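Local atomic coordinates of heroin esterase (Rhodococcus sp., PDB entry 1LZL), a protein that probably hydrolyses acetyl esters such as heroin, as an esterase of the alpha/beta hydrolase fold. Residues Gly38-Asp43 with Ser98-Val103; Leu137-Ile140 with Glu146-Ile149; Glu265-Ala270 with Leu282-Gly287. One frame throughout, in Å; residues are numbered along the deposited sequence. Where two conformers were deposited one is given.

Interaction 1 (Gly38-Asp43 with Ser98-Val103); sequences GAMLAD and SDPFCV
Leu41 sets its CG opposite its own carbonyl carbon (chi1 -61°), and this turn, with CD2 as the leading methyl, carries the branch to the CG and CD atoms of the Pro100 ring. Leu41 CD2 lies 3.7 Å from Pro100 CD and 3.9 Å from Pro100 CG, the leucine side chain crossing the proline at about a right angle. Met40 comes to the same ring. Met40 CG is 4.0 Å from Pro100 CG, and the sulfur follows, Met40 SD to Pro100 CG 4.1 Å; the thioether is poorly ordered, so its exact path is uncertain. Leu41 CD2 also meets the methylene of Asp99, at 4.2 Å from Asp99 CB. The carboxylate of Asp99 has its own partner, OD2 forming a salt bridge with Arg68. Pro100 sits in the first turn of helix 99-109, where the lack of an N-H costs no helical bond. Through Phe101 and Cys102 this helix packs against strands 79-85 and 112-116 of the alpha/beta hydrolase sheet, and the last turn of helix 26-41 lies on its N-terminal turn. No hydrogen bond joins the two segments, so they meet through carbon and sulfur alone, a small apolar contact without the directionality of a polar one.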
loop_
_atom_site.group_PDB
_atom_site.type_symbol
_atom_site.label_atom_id
_atom_site.label_comp_id
_atom_site.label_asym_id
_atom_site.label_seq_id
_atom_site.Cartn_x
_atom_site.Cartn_y
_atom_site.Cartn_z
ATOM N N GLY A 38 12.443 7.341 9.850
ATOM C CA GLY A 38 12.480 8.491 10.744
ATOM C C GLY A 38 13.549 9.500 10.379
ATOM O O GLY A 38 13.411 10.706 10.602
ATOM N N ALA A 39 14.647 9.009 9.803
ATOM C CA ALA A 39 15.642 9.940 9.289
ATOM C C ALA A 39 14.977 10.882 8.293
ATOM O O ALA A 39 15.256 12.086 8.243
ATOM C CB ALA A 39 16.824 9.199 8.670
ATOM N N MET A 40 14.071 10.352 7.485
ATOM C CA MET A 40 13.427 11.158 6.449
ATOM C C MET A 40 12.335 12.047 7.040
ATOM O O MET A 40 12.074 13.122 6.484
ATOM C CB MET A 40 12.876 10.254 5.344
ATOM C CG MET A 40 11.365 10.178 5.175
ATOM S SD MET A 40 10.890 8.716 4.214
ATOM C CE MET A 40 12.484 8.151 3.612
ATOM N N LEU A 41 11.675 11.652 8.125
ATOM C CA LEU A 41 10.580 12.453 8.677
ATOM C C LEU A 41 11.056 13.688 9.412
ATOM O O LEU A 41 10.341 14.648 9.614
ATOM C CB LEU A 41 9.798 11.574 9.660
ATOM C CG LEU A 41 9.174 10.353 9.017
ATOM C CD1 LEU A 41 8.501 9.439 10.049
ATOM C CD2 LEU A 41 8.175 10.776 7.935
ATOM N N ALA A 42 12.316 13.673 9.855
ATOM C CA ALA A 42 12.867 14.786 10.609
ATOM C C ALA A 42 12.767 16.156 9.963
ATOM O O ALA A 42 12.490 17.155 10.631
ATOM C CB ALA A 42 14.357 14.518 10.840
ATOM N N ASP A 43 13.021 16.197 8.663
ATOM C CA ASP A 43 13.066 17.487 7.971
ATOM C C ASP A 43 11.858 17.657 7.056
ATOM O O ASP A 43 11.803 18.536 6.194
ATOM C CB ASP A 43 14.421 17.584 7.248
ATOM C CG ASP A 43 15.548 16.997 8.091
ATOM O OD1 ASP A 43 15.774 17.529 9.209
ATOM O OD2 ASP A 43 16.216 16.014 7.677
ATOM N N SER A 98 4.554 6.980 6.186
ATOM C CA SER A 98 3.989 7.459 4.925
ATOM C C SER A 98 3.601 8.932 4.963
ATOM O O SER A 98 3.006 9.423 3.981
ATOM C CB SER A 98 2.770 6.622 4.543
ATOM O OG SER A 98 3.078 5.310 4.180
ATOM N N ASP A 99 3.933 9.642 6.029
ATOM C CA ASP A 99 3.613 11.074 6.020
ATOM C C ASP A 99 4.127 11.828 4.794
ATOM O O ASP A 99 3.357 12.647 4.280
ATOM C CB ASP A 99 4.193 11.741 7.274
ATOM C CG ASP A 99 3.398 11.606 8.539
ATOM O OD1 ASP A 99 2.305 10.977 8.574
ATOM O OD2 ASP A 99 3.831 12.158 9.586
ATOM N N PRO A 100 5.312 11.581 4.256
ATOM C CA PRO A 100 5.753 12.367 3.082
ATOM C C PRO A 100 4.773 12.322 1.922
ATOM O O PRO A 100 4.355 13.342 1.375
ATOM C CB PRO A 100 7.101 11.721 2.735
ATOM C CG PRO A 100 7.634 11.259 4.067
ATOM C CD PRO A 100 6.390 10.665 4.702
ATOM N N PHE A 101 4.337 11.113 1.578
ATOM C CA PHE A 101 3.401 10.941 0.461
ATOM C C PHE A 101 2.048 11.550 0.797
ATOM O O PHE A 101 1.414 12.185 -0.058
ATOM C CB PHE A 101 3.252 9.448 0.089
ATOM C CG PHE A 101 2.298 9.217 -1.083
ATOM C CD1 PHE A 101 2.576 9.814 -2.319
ATOM C CD2 PHE A 101 1.143 8.453 -0.913
ATOM C CE1 PHE A 101 1.688 9.613 -3.384
ATOM C CE2 PHE A 101 0.283 8.199 -1.987
ATOM C CZ PHE A 101 0.571 8.803 -3.216
ATOM N N CYS A 102 1.573 11.341 2.024
ATOM C CA CYS A 102 0.227 11.850 2.364
ATOM C C CYS A 102 0.200 13.384 2.335
ATOM O O CYS A 102 -0.766 13.993 1.889
ATOM C CB CYS A 102 -0.196 11.281 3.727
ATOM S SG CYS A 102 -0.424 9.477 3.626
ATOM N N VAL A 103 1.299 13.994 2.828
ATOM C CA VAL A 103 1.396 15.454 2.736
ATOM C C VAL A 103 1.405 15.889 1.273
ATOM O O VAL A 103 0.744 16.857 0.871
ATOM C CB VAL A 103 2.664 15.918 3.467
ATOM C CG1 VAL A 103 3.032 17.358 3.117
ATOM C CG2 VAL A 103 2.448 15.772 4.973
#

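Interaction 2 (Leu137-Ile140 with Glu146-Ile149); sequences LLYI and ELGI
Leu147 CD1 makes two of the three apolar contacts: it lies 4.1 Å from Tyr139 CE2, approaching the ring obliquely, and 4.2 Å from Ile140 CG2. Tyr139 has its CG anti to the backbone N (chi1 170°), which swings the ring toward Leu147. The third contact pairs isoleucines, Ile149 CD1 standing 4.3 Å from Ile140 CB. Ile140 has two conformers, and its distances, that of CG2 above all, hold for the one described. Beneath these residues of helix 128-142 and the chain after it lies the sheet: Ile140 rests on Leu83 and Ile149 on Val81, both of strand 79-85, while Leu147 and Tyr139 also touch Leu54 of strand 49-56.

The polar approach is looser. Tyr139 OH is 3.9 Å from Glu146 OE2, with ring and carboxylate planes 76° apart; the stronger partner of this carboxylate is His143, whose ND1 is hydrogen-bonded to Glu146 OE1. The ring of His143 also meets that of Tyr139.

In the backbone, Gly148 closes the short helix 144-147 with a Schellman motif. Its positive phi (79°) turns the chain so that Ile149 faces back toward Ile140, and a backbone hydrogen bond with Val79 ties the turn to strand 79-85. This is a helix-to-strand connection of an alpha/beta hydrolase fold: helix 128-142 packs on the sheet, and through the short strand 149-150 the chain goes on to strand 153-159, inside the sheet.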
loop_
_atom_site.group_PDB
_atom_site.type_symbol
_atom_site.label_atom_id
_atom_site.label_comp_id
_atom_site.label_asym_id
_atom_site.label_seq_id
_atom_site.Cartn_x
_atom_site.Cartn_y
_atom_site.Cartn_z
ATOM N N LEU A 137 -12.194 2.689 6.794
ATOM C CA LEU A 137 -13.012 3.047 5.632
ATOM C C LEU A 137 -14.460 3.277 6.036
ATOM O O LEU A 137 -15.052 4.286 5.626
ATOM C CB LEU A 137 -12.882 1.934 4.573
ATOM C CG LEU A 137 -13.716 2.184 3.302
ATOM C CD1 LEU A 137 -13.237 3.439 2.560
ATOM C CD2 LEU A 137 -13.716 0.988 2.344
ATOM N N LEU A 138 -15.008 2.357 6.819
ATOM C CA LEU A 138 -16.393 2.522 7.330
ATOM C C LEU A 138 -16.545 3.836 8.075
ATOM O O LEU A 138 -17.550 4.535 7.924
ATOM C CB LEU A 138 -16.713 1.345 8.256
ATOM C CG LEU A 138 -17.033 0.008 7.570
ATOM C CD1 LEU A 138 -17.143 -1.117 8.586
ATOM C CD2 LEU A 138 -18.373 0.120 6.828
ATOM N N TYR A 139 -15.552 4.121 8.917
ATOM C CA TYR A 139 -15.610 5.354 9.709
ATOM C C TYR A 139 -15.535 6.573 8.826
ATOM O O TYR A 139 -16.354 7.497 9.009
ATOM C CB TYR A 139 -14.441 5.327 10.702
ATOM C CG TYR A 139 -14.281 6.673 11.394
ATOM C CD1 TYR A 139 -15.124 7.016 12.450
ATOM C CD2 TYR A 139 -13.288 7.569 10.989
ATOM C CE1 TYR A 139 -14.934 8.260 13.055
ATOM C CE2 TYR A 139 -13.096 8.802 11.572
ATOM C CZ TYR A 139 -13.949 9.111 12.626
ATOM O OH TYR A 139 -13.815 10.340 13.241
ATOM N N ILE A 140 -14.538 6.668 7.930
ATOM C CA ILE A 140 -14.448 7.920 7.135
ATOM C C ILE A 140 -15.688 8.123 6.278
ATOM O O ILE A 140 -16.109 9.273 6.078
ATOM C CB ILE A 140 -13.154 8.076 6.336
ATOM C CG1 ILE A 140 -12.950 7.002 5.290
ATOM C CG2 ILE A 140 -11.973 8.183 7.310
ATOM C CD1 ILE A 140 -11.645 7.231 4.529
ATOM N N GLU A 146 -18.988 15.443 8.537
ATOM C CA GLU A 146 -18.319 16.062 9.675
ATOM C C GLU A 146 -16.858 16.256 9.326
ATOM O O GLU A 146 -16.202 17.212 9.758
ATOM C CB GLU A 146 -18.529 15.205 10.920
ATOM C CG GLU A 146 -17.384 14.588 11.655
ATOM C CD GLU A 146 -17.760 13.514 12.668
ATOM O OE1 GLU A 146 -18.960 13.314 12.948
ATOM O OE2 GLU A 146 -16.819 12.855 13.173
ATOM N N LEU A 147 -16.284 15.350 8.557
ATOM C CA LEU A 147 -14.867 15.416 8.254
ATOM C C LEU A 147 -14.550 16.251 7.027
ATOM O O LEU A 147 -13.393 16.477 6.676
ATOM C CB LEU A 147 -14.320 14.000 8.024
ATOM C CG LEU A 147 -14.252 13.070 9.229
ATOM C CD1 LEU A 147 -13.693 11.735 8.775
ATOM C CD2 LEU A 147 -13.377 13.603 10.344
ATOM N N GLY A 148 -15.566 16.743 6.325
ATOM C CA GLY A 148 -15.320 17.625 5.200
ATOM C C GLY A 148 -14.903 16.827 3.960
ATOM O O GLY A 148 -14.209 17.345 3.069
ATOM N N ILE A 149 -15.379 15.589 3.947
ATOM C CA ILE A 149 -15.101 14.617 2.883
ATOM C C ILE A 149 -16.298 14.388 1.969
ATOM O O ILE A 149 -17.453 14.253 2.401
ATOM C CB ILE A 149 -14.690 13.264 3.499
ATOM C CG1 ILE A 149 -13.319 13.363 4.175
ATOM C CG2 ILE A 149 -14.746 12.165 2.456
ATOM C CD1 ILE A 149 -12.978 12.129 4.991
#

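Interaction 3 (Glu265-Ala270 with Leu282-Gly287); sequences EGIEYA and LHSFPG
Helix 265-270 and strand 282-285 run nearly antiparallel, their axes 161° apart and 9.2 Å at closest approach. The backbones come nearest at Ala270 and Leu282, whose CA atoms are 6.4 Å apart. Within the helix, the bonds from Tyr269 N to Glu265 O and from Ala270 N to Gly266 O keep the turns regular, placing Ile267 and Ala270 one turn apart on the flank that meets the strand. Along the strand the side chains alternate: Leu282 and Ser284 start toward the helix, whereas His283 starts away from it, and Phe285 CZ lies over one face of the His283 ring, offset toward the rim.

Leu282 gives the largest share of the contact. A chi1 of 167° puts its CG on the far side from the backbone N, and both methyls reach the helix: Leu282 CD1 lies 3.7 Å from Ala270 CB, and Leu282 CD2 is 3.9 Å from Ala270 CB. Leu282 CD2 also meets Ile267 CG2, at 4.1 Å, the two side chains crossing at about a right angle. The small Ala270 lets the strand leucine come close to the helix backbone. The two elements belong to the beta-alpha-beta unit of strand 252-257, helix 263-275 and strand 280-285, the last of these an outermost strand of the sheet. Cutting Leu282 back to an alanine removes both methyls, which would probably open a gap beside Ala270 CB and leave Ile267 CG2 without its neighbour on this strand. Farther along, Ile267 CD1 touches Ser284 OG at 4.0 Å, a van der Waals contact; that hydroxyl is hydrogen-bonded to Thr256 OG1 on the neighbouring strand. The Ser284 side chain is close to, but not in contact with, what is probably the catalytic triad, Ser160, His290 and Asp260.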
loop_
_atom_site.group_PDB
_atom_site.type_symbol
_atom_site.label_atom_id
_atom_site.label_comp_id
_atom_site.label_asym_id
_atom_site.label_seq_id
_atom_site.Cartn_x
_atom_site.Cartn_y
_atom_site.Cartn_z
ATOM N N GLU A 265 2.962 -10.821 -9.770
ATOM C CA GLU A 265 1.593 -10.927 -9.238
ATOM C C GLU A 265 0.873 -9.610 -9.429
ATOM O O GLU A 265 -0.338 -9.565 -9.585
ATOM C CB GLU A 265 1.658 -11.391 -7.779
ATOM C CG GLU A 265 2.193 -10.375 -6.788
ATOM C CD GLU A 265 2.750 -11.085 -5.544
ATOM O OE1 GLU A 265 3.658 -11.918 -5.738
ATOM O OE2 GLU A 265 2.268 -10.822 -4.415
ATOM N N GLY A 266 1.606 -8.468 -9.429
ATOM C CA GLY A 266 0.998 -7.179 -9.683
ATOM C C GLY A 266 0.507 -7.076 -11.105
ATOM O O GLY A 266 -0.651 -6.693 -11.383
ATOM N N ILE A 267 1.355 -7.443 -12.093
ATOM C CA ILE A 267 0.924 -7.409 -13.504
ATOM C C ILE A 267 -0.241 -8.370 -13.712
ATOM O O ILE A 267 -1.199 -7.993 -14.386
ATOM C CB ILE A 267 2.120 -7.764 -14.428
ATOM C CG1 ILE A 267 3.218 -6.723 -14.330
ATOM C CG2 ILE A 267 1.678 -7.953 -15.883
ATOM C CD1 ILE A 267 4.519 -7.057 -15.035
ATOM N N GLU A 268 -0.177 -9.578 -13.130
ATOM C CA GLU A 268 -1.287 -10.513 -13.326
ATOM C C GLU A 268 -2.592 -10.023 -12.741
ATOM O O GLU A 268 -3.647 -10.222 -13.325
ATOM C CB GLU A 268 -0.938 -11.891 -12.671
ATOM C CG GLU A 268 0.121 -12.618 -13.473
ATOM C CD GLU A 268 0.590 -13.942 -12.877
ATOM O OE1 GLU A 268 0.089 -14.349 -11.780
ATOM O OE2 GLU A 268 1.473 -14.561 -13.513
ATOM N N TYR A 269 -2.525 -9.368 -11.581
ATOM C CA TYR A 269 -3.787 -8.856 -10.995
ATOM C C TYR A 269 -4.364 -7.758 -11.857
ATOM O O TYR A 269 -5.573 -7.677 -12.115
ATOM C CB TYR A 269 -3.516 -8.340 -9.603
ATOM C CG TYR A 269 -4.731 -8.125 -8.720
ATOM C CD1 TYR A 269 -5.479 -9.213 -8.297
ATOM C CD2 TYR A 269 -5.122 -6.837 -8.295
ATOM C CE1 TYR A 269 -6.588 -9.033 -7.485
ATOM C CE2 TYR A 269 -6.226 -6.649 -7.463
ATOM C CZ TYR A 269 -6.946 -7.779 -7.069
ATOM O OH TYR A 269 -8.058 -7.612 -6.246
ATOM N N ALA A 270 -3.500 -6.845 -12.351
ATOM C CA ALA A 270 -3.940 -5.774 -13.228
ATOM C C ALA A 270 -4.583 -6.335 -14.496
ATOM O O ALA A 270 -5.632 -5.831 -14.949
ATOM C CB ALA A 270 -2.767 -4.874 -13.616
ATOM N N LEU A 282 -1.840 0.254 -15.729
ATOM C CA LEU A 282 -0.790 -0.649 -15.264
ATOM C C LEU A 282 0.561 -0.091 -15.716
ATOM O O LEU A 282 0.697 0.246 -16.899
ATOM C CB LEU A 282 -0.969 -2.072 -15.833
ATOM C CG LEU A 282 0.248 -3.008 -15.649
ATOM C CD1 LEU A 282 0.557 -3.263 -14.171
ATOM C CD2 LEU A 282 -0.055 -4.309 -16.388
ATOM N N HIS A 283 1.525 0.080 -14.829
ATOM C CA HIS A 283 2.837 0.554 -15.243
ATOM C C HIS A 283 3.923 -0.226 -14.522
ATOM O O HIS A 283 4.035 -0.113 -13.288
ATOM C CB HIS A 283 2.922 2.046 -14.940
ATOM C CG HIS A 283 3.993 2.729 -15.739
ATOM N ND1 HIS A 283 4.059 4.109 -15.799
ATOM C CD2 HIS A 283 5.000 2.256 -16.491
ATOM C CE1 HIS A 283 5.087 4.439 -16.564
ATOM N NE2 HIS A 283 5.690 3.339 -17.017
ATOM N N SER A 284 4.669 -1.028 -15.295
ATOM C CA SER A 284 5.886 -1.673 -14.760
ATOM C C SER A 284 7.056 -0.824 -15.199
ATOM O O SER A 284 7.309 -0.611 -16.402
ATOM C CB SER A 284 5.988 -3.088 -15.275
ATOM O OG SER A 284 6.869 -3.927 -14.502
ATOM N N PHE A 285 7.805 -0.299 -14.226
ATOM C CA PHE A 285 8.849 0.687 -14.510
ATOM C C PHE A 285 10.160 -0.047 -14.765
ATOM O O PHE A 285 10.425 -1.091 -14.105
ATOM C CB PHE A 285 9.006 1.628 -13.299
ATOM C CG PHE A 285 7.920 2.684 -13.214
ATOM C CD1 PHE A 285 6.724 2.376 -12.570
ATOM C CD2 PHE A 285 8.072 3.943 -13.800
ATOM C CE1 PHE A 285 5.676 3.284 -12.503
ATOM C CE2 PHE A 285 7.029 4.877 -13.742
ATOM C CZ PHE A 285 5.853 4.531 -13.101
ATOM N N PRO A 286 10.966 0.398 -15.721
ATOM C CA PRO A 286 12.198 -0.313 -16.073
ATOM C C PRO A 286 13.348 0.028 -15.125
ATOM O O PRO A 286 13.470 1.169 -14.660
ATOM C CB PRO A 286 12.459 0.258 -17.483
ATOM C CG PRO A 286 12.020 1.685 -17.384
ATOM C CD PRO A 286 10.747 1.623 -16.534
ATOM N N GLY A 287 14.179 -0.976 -14.883
ATOM C CA GLY A 287 15.465 -0.672 -14.212
ATOM C C GLY A 287 15.325 -0.377 -12.740
ATOM O O GLY A 287 16.208 0.154 -12.066
#

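How the interactions relate
Interactions 1, 2 and 3 follow one another along the chain and do not touch; their centres are about 23 to 31 Å apart. Interaction 2 is buried locally although it lies farthest from the chain's centre, whereas 1 and 3 are partly buried. No secondary-structure element is shared: interaction 1 joins helices 26-41 and 99-109, interaction 2 links helix 128-142 to helix 144-147 and the strand after it, and interaction 3 packs a helix on an outermost strand. All three are mainly apolar and lack cross-segment hydrogen bonds. Their polar groups look outside the pair: buried Asp99 to Arg68, exposed Glu146 to nearby His143, and Ser284 to Thr256 of the next strand.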